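Long-range contact in amino acid ABC superfamily ATP binding cassette transporter, binding protein (PDB 4H5G), which binds L-arginine outside the cell and probably delivers it to a membrane ABC importer of amino acids: residues V38-A47 with Y228-L238. Sequence-based numbering, arbitrary orientation.
Sequences VGADIDMAQA and YQSYLEKAASL. With ACT (acetate ion), chain F.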
ATOM      1  N   VAL A  38       1.360  12.211  -2.694  1.00 21.71           N
ATOM      2  CA  VAL A  38       2.808  12.042  -2.645  1.00 21.46           C
ATOM      3  C   VAL A  38       3.118  10.678  -2.059  1.00 24.89           C
ATOM      4  O   VAL A  38       2.219   9.973  -1.602  1.00 18.95           O
ATOM      5  CB  VAL A  38       3.467  13.100  -1.744  1.00 22.18           C
ATOM      6  CG1 VAL A  38       3.246  14.513  -2.296  1.00 25.68           C
ATOM      7  CG2 VAL A  38       2.914  12.998  -0.323  1.00 25.65           C
ATOM      8  N   GLY A  39       4.394  10.307  -2.055  1.00 19.83           N
ATOM      9  CA  GLY A  39       4.793   9.059  -1.426  1.00 20.46           C
ATOM     10  C   GLY A  39       5.739   8.267  -2.303  1.00 21.56           C
ATOM     11  O   GLY A  39       5.960   8.611  -3.467  1.00 17.45           O
ATOM     12  N   ALA A  40       6.297   7.195  -1.752  1.00 19.28           N
ATOM     13  CA  ALA A  40       7.313   6.439  -2.488  1.00 17.28           C
ATOM     14  C   ALA A  40       6.735   5.796  -3.752  1.00 17.35           C
ATOM     15  O   ALA A  40       7.412   5.722  -4.780  1.00 19.19           O
ATOM     16  CB  ALA A  40       7.981   5.397  -1.586  1.00 18.63           C
ATOM     17  N   ASP A  41       5.490   5.334  -3.677  1.00 16.91           N
ATOM     18  CA  ASP A  41       4.836   4.740  -4.855  1.00 17.07           C
ATOM     19  C   ASP A  41       4.628   5.772  -5.955  1.00 17.14           C
ATOM     20  O   ASP A  41       4.676   5.445  -7.149  1.00 16.73           O
ATOM     21  CB  ASP A  41       3.466   4.153  -4.487  1.00 17.09           C
ATOM     22  CG  ASP A  41       3.538   2.712  -3.990  1.00 20.40           C
ATOM     23  OD1 ASP A  41       4.613   2.082  -4.045  1.00 18.69           O
ATOM     24  OD2 ASP A  41       2.481   2.193  -3.564  1.00 17.73           O
ATOM     25  N   ILE A  42       4.392   7.013  -5.549  1.00 16.50           N
ATOM     26  CA  ILE A  42       4.184   8.097  -6.507  1.00 14.07           C
ATOM     27  C   ILE A  42       5.509   8.464  -7.170  1.00 21.67           C
ATOM     28  O   ILE A  42       5.561   8.690  -8.381  1.00 18.71           O
ATOM     29  CB  ILE A  42       3.559   9.338  -5.839  1.00 19.45           C
ATOM     30  CG1 ILE A  42       2.307   8.954  -5.037  1.00 19.87           C
ATOM     31  CG2 ILE A  42       3.251  10.427  -6.879  1.00 18.41           C
ATOM     32  CD1 ILE A  42       1.300   8.105  -5.808  1.00 21.44           C
ATOM     33  N   ASP A  43       6.586   8.498  -6.393  1.00 18.08           N
ATOM     34  CA  ASP A  43       7.904   8.776  -6.961  1.00 17.83           C
ATOM     35  C   ASP A  43       8.272   7.685  -7.951  1.00 19.18           C
ATOM     36  O   ASP A  43       8.857   7.951  -9.002  1.00 20.30           O
ATOM     37  CB  ASP A  43       8.980   8.864  -5.862  1.00 16.95           C
ATOM     38  CG  ASP A  43       8.810  10.077  -4.952  1.00 28.49           C
ATOM     39  OD1 ASP A  43       8.123  11.039  -5.329  1.00 24.87           O
ATOM     40  OD2 ASP A  43       9.399  10.067  -3.854  1.00 32.88           O
ATOM     41  N   MET A  44       7.941   6.446  -7.610  1.00 16.99           N
ATOM     42  CA  MET A  44       8.227   5.328  -8.519  1.00 13.12           C
ATOM     43  C   MET A  44       7.363   5.437  -9.773  1.00 18.03           C
ATOM     44  O   MET A  44       7.847   5.248 -10.885  1.00 18.76           O
ATOM     45  CB  MET A  44       7.971   3.984  -7.834  1.00 13.52           C
ATOM     46  CG  MET A  44       8.180   2.788  -8.763  1.00 18.17           C
ATOM     47  SD  MET A  44       7.925   1.222  -7.917  1.00 18.33           S
ATOM     48  CE  MET A  44       6.210   1.421  -7.425  1.00 16.85           C
ATOM     49  N   ALA A  45       6.086   5.771  -9.593  1.00 16.94           N
ATOM     50  CA  ALA A  45       5.190   5.916 -10.747  1.00 20.20           C
ATOM     51  C   ALA A  45       5.691   7.022 -11.659  1.00 19.48           C
ATOM     52  O   ALA A  45       5.626   6.913 -12.891  1.00 19.02           O
ATOM     53  CB  ALA A  45       3.735   6.182 -10.289  1.00 18.35           C
ATOM     54  N   GLN A  46       6.204   8.088 -11.056  1.00 17.53           N
ATOM     55  CA  GLN A  46       6.776   9.180 -11.829  1.00 15.62           C
ATOM     56  C   GLN A  46       7.990   8.716 -12.624  1.00 20.17           C
ATOM     57  O   GLN A  46       8.171   9.124 -13.773  1.00 19.33           O
ATOM     58  CB  GLN A  46       7.169  10.352 -10.919  1.00 19.09           C
ATOM     59  CG  GLN A  46       7.644  11.580 -11.673  1.00 20.87           C
ATOM     60  CD  GLN A  46       6.527  12.276 -12.435  1.00 26.96           C
ATOM     61  OE1 GLN A  46       5.502  12.663 -11.858  1.00 25.70           O
ATOM     62  NE2 GLN A  46       6.724  12.449 -13.742  1.00 26.80           N
ATOM     63  N   ALA A  47       8.825   7.869 -12.018  1.00 19.84           N
ATOM     64  CA  ALA A  47      10.005   7.344 -12.724  1.00 18.36           C
ATOM     65  C   ALA A  47       9.590   6.511 -13.937  1.00 19.01           C
ATOM     66  O   ALA A  47      10.259   6.528 -14.982  1.00 20.78           O
ATOM     67  CB  ALA A  47      10.894   6.523 -11.777  1.00 20.57           C
ATOM     68  N   TYR A 228      14.280   3.095  -3.943  1.00 17.64           N
ATOM     69  CA  TYR A 228      12.938   2.956  -3.376  1.00 18.65           C
ATOM     70  C   TYR A 228      13.008   3.148  -1.856  1.00 17.46           C
ATOM     71  O   TYR A 228      12.184   3.863  -1.272  1.00 17.66           O
ATOM     72  CB  TYR A 228      12.224   1.646  -3.768  1.00 18.37           C
ATOM     73  CG  TYR A 228      10.747   1.763  -3.432  1.00 15.96           C
ATOM     74  CD1 TYR A 228       9.852   2.310  -4.339  1.00 18.05           C
ATOM     75  CD2 TYR A 228      10.275   1.416  -2.176  1.00 17.33           C
ATOM     76  CE1 TYR A 228       8.502   2.464  -4.016  1.00 16.66           C
ATOM     77  CE2 TYR A 228       8.931   1.566  -1.838  1.00 18.51           C
ATOM     78  CZ  TYR A 228       8.056   2.092  -2.761  1.00 18.09           C
ATOM     79  OH  TYR A 228       6.724   2.242  -2.409  1.00 18.90           O
ATOM     80  N   GLN A 229      14.015   2.547  -1.225  1.00 16.08           N
ATOM     81  CA  GLN A 229      14.278   2.804   0.198  1.00 18.39           C
ATOM     82  C   GLN A 229      14.453   4.298   0.447  1.00 19.28           C
ATOM     83  O   GLN A 229      13.891   4.842   1.388  1.00 20.66           O
ATOM     84  CB  GLN A 229      15.522   2.033   0.671  1.00 14.62           C
ATOM     85  CG  GLN A 229      15.885   2.237   2.153  1.00 17.31           C
ATOM     86  CD  GLN A 229      14.840   1.701   3.114  1.00 24.70           C
ATOM     87  OE1 GLN A 229      14.630   2.259   4.205  1.00 26.26           O
ATOM     88  NE2 GLN A 229      14.185   0.609   2.729  1.00 16.83           N
ATOM     89  N   SER A 230      15.222   4.968  -0.406  1.00 18.78           N
ATOM     90  CA  SER A 230      15.417   6.413  -0.240  1.00 21.36           C
ATOM     91  C   SER A 230      14.106   7.199  -0.381  1.00 20.13           C
ATOM     92  O   SER A 230      13.873   8.181   0.341  1.00 20.03           O
ATOM     93  CB  SER A 230      16.474   6.932  -1.217  1.00 21.39           C
ATOM     94  OG  SER A 230      17.761   6.445  -0.877  1.00 21.21           O
ATOM     95  N   TYR A 231      13.266   6.778  -1.318  1.00 18.60           N
ATOM     96  CA  TYR A 231      11.948   7.411  -1.507  1.00 18.09           C
ATOM     97  C   TYR A 231      11.098   7.277  -0.253  1.00 17.91           C
ATOM     98  O   TYR A 231      10.397   8.212   0.131  1.00 17.54           O
ATOM     99  CB  TYR A 231      11.167   6.729  -2.641  1.00 17.55           C
ATOM    100  CG  TYR A 231      11.589   6.996  -4.074  1.00 20.11           C
ATOM    101  CD1 TYR A 231      12.378   8.082  -4.425  1.00 23.94           C
ATOM    102  CD2 TYR A 231      11.149   6.147  -5.092  1.00 22.24           C
ATOM    103  CE1 TYR A 231      12.730   8.303  -5.769  1.00 25.26           C
ATOM    104  CE2 TYR A 231      11.487   6.364  -6.413  1.00 21.90           C
ATOM    105  CZ  TYR A 231      12.273   7.433  -6.745  1.00 21.41           C
ATOM    106  OH  TYR A 231      12.597   7.614  -8.081  1.00 30.32           O
ATOM    107  N   LEU A 232      11.116   6.096   0.359  1.00 15.92           N
ATOM    108  CA  LEU A 232      10.344   5.876   1.588  1.00 17.72           C
ATOM    109  C   LEU A 232      10.838   6.779   2.709  1.00 22.31           C
ATOM    110  O   LEU A 232      10.042   7.329   3.474  1.00 20.30           O
ATOM    111  CB  LEU A 232      10.438   4.412   2.033  1.00 18.83           C
ATOM    112  CG  LEU A 232       9.716   3.374   1.176  1.00 20.86           C
ATOM    113  CD1 LEU A 232      10.221   1.986   1.538  1.00 20.46           C
ATOM    114  CD2 LEU A 232       8.203   3.445   1.371  1.00 19.56           C
ATOM    115  N   GLU A 233      12.154   6.925   2.817  1.00 21.00           N
ATOM    116  CA  GLU A 233      12.695   7.759   3.889  1.00 21.11           C
ATOM    117  C   GLU A 233      12.362   9.232   3.686  1.00 22.99           C
ATOM    118  O   GLU A 233      12.099   9.965   4.647  1.00 24.06           O
ATOM    119  CB  GLU A 233      14.206   7.518   4.049  1.00 22.44           C
ATOM    120  CG  GLU A 233      14.496   6.075   4.401  1.00 21.35           C
ATOM    121  CD  GLU A 233      15.971   5.778   4.544  1.00 31.09           C
ATOM    122  OE1 GLU A 233      16.788   6.706   4.388  1.00 35.66           O
ATOM    123  OE2 GLU A 233      16.301   4.601   4.813  1.00 29.41           O
ATOM    124  N   LYS A 234      12.355   9.679   2.436  0.50 24.14           N
ATOM    125  CA  LYS A 234      11.998  11.071   2.138  0.50 25.12           C
ATOM    126  C   LYS A 234      10.538  11.331   2.442  0.50 26.00           C
ATOM    127  O   LYS A 234      10.171  12.392   2.962  0.50 25.77           O
ATOM    128  CB  LYS A 234      12.224  11.376   0.661  0.50 28.35           C
ATOM    129  CG  LYS A 234      13.640  11.202   0.190  0.50 35.45           C
ATOM    130  CD  LYS A 234      14.446  12.467   0.325  0.50 44.27           C
ATOM    131  CE  LYS A 234      15.709  12.365  -0.509  0.50 46.83           C
ATOM    132  NZ  LYS A 234      15.371  12.177  -1.945  0.50 50.38           N
ATOM    133  N   ALA A 235       9.700  10.365   2.084  1.00 22.47           N
ATOM    134  CA  ALA A 235       8.257  10.488   2.316  1.00 26.93           C
ATOM    135  C   ALA A 235       7.963  10.653   3.798  1.00 31.04           C
ATOM    136  O   ALA A 235       7.047  11.378   4.189  1.00 30.54           O
ATOM    137  CB  ALA A 235       7.526   9.261   1.745  1.00 24.61           C
ATOM    138  N   ALA A 236       8.770   9.991   4.622  1.00 34.12           N
ATOM    139  CA  ALA A 236       8.598  10.038   6.075  1.00 40.08           C
ATOM    140  C   ALA A 236       8.763  11.433   6.671  1.00 45.66           C
ATOM    141  O   ALA A 236       8.301  11.687   7.779  1.00 53.40           O
ATOM    142  CB  ALA A 236       9.530   9.045   6.758  1.00 44.66           C
ATOM    143  N   SER A 237       9.402  12.340   5.937  1.00 35.08           N
ATOM    144  CA  SER A 237       9.641  13.689   6.441  1.00 43.77           C
ATOM    145  C   SER A 237       8.550  14.669   6.015  1.00 47.77           C
ATOM    146  O   SER A 237       8.600  15.846   6.360  1.00 48.00           O
ATOM    147  CB  SER A 237      11.016  14.199   5.997  1.00 50.16           C
ATOM    148  OG  SER A 237      10.980  14.708   4.680  1.00 61.48           O
ATOM    149  N   LEU A 238       7.563  14.182   5.268  1.00 35.11           N
ATOM    150  CA  LEU A 238       6.434  15.012   4.847  1.00 36.63           C
ATOM    151  C   LEU A 238       5.279  14.935   5.841  1.00 39.97           C
ATOM    152  O   LEU A 238       5.064  13.906   6.480  1.00 41.77           O
ATOM    153  CB  LEU A 238       5.934  14.577   3.473  1.00 41.08           C
ATOM    154  CG  LEU A 238       6.928  14.615   2.319  1.00 40.10           C
ATOM    155  CD1 LEU A 238       6.201  14.357   0.999  1.00 45.27           C
ATOM    156  CD2 LEU A 238       7.687  15.941   2.288  1.00 42.88           C
TER
HETATM  157  C   ACT F 304      17.070   9.745  -3.938  1.00 67.92           C
HETATM  158  O   ACT F 304      15.898  10.053  -3.625  1.00 71.37           O
HETATM  159  OXT ACT F 304      17.922   9.787  -3.021  1.00 70.32           O
HETATM  160  CH3 ACT F 304      17.437   9.351  -5.338  1.00 51.87           C
HETATM  161  O   HOH W   1      10.713  10.146  -9.533  1.00 34.05           O
HETATM  162  O   HOH W   2       8.717   9.821  -1.472  1.00 35.07           O
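Asp41 OD1 accepts the hydroxyl of Tyr228 at 2.7 Å, measured from Tyr228 OH, and takes a second, weak hydrogen bond from Tyr98. The Tyr228 donor stands above the carboxylate plane. OD2 is held separately by the backbone N of Gly81, so both oxygens of this buried carboxylate are engaged, which should fix its rotation; the Asp41 side chain lies about 6 Å from the bound arginine. In this type II periplasmic-binding-protein fold the bond joins the start of helix 40-52 to the C-terminal helix 227-235; their local axes approach to 8.9 Å at 133°. With CG anti to the backbone N (chi1 -166°), the Tyr228 ring reaches across the first turn of helix 40-52, and Met44 SD lies obliquely to it, 5.1 Å from the ring centroid, a Met-aromatic contact. Ala40 provides the close fit between the helices: its CB touches Tyr231 CB and Leu232 CD2, each at 3.6 Å. Tyr231 is a knob among Ala40, Asp43, Met44 and Ala47. Asp43 CB sits 3.4 Å from the centroid of the Tyr231 ring and 5° off its normal, a CH-pi contact squarely over one face, while the Asp43 carboxylate is turned steeply against the ring plane. Gly39, at the N-cap of helix 40-52, brings its CA to 4.2 Å from Ala235 CB, where the backbones run close. Farther along, Val38 and Leu238 meet tip to tip, and Phe27 of strand 27-31 touches both. One water bridges the helices, donating to Asp43 OD2 and, over 2.8 Å, to Tyr231 O.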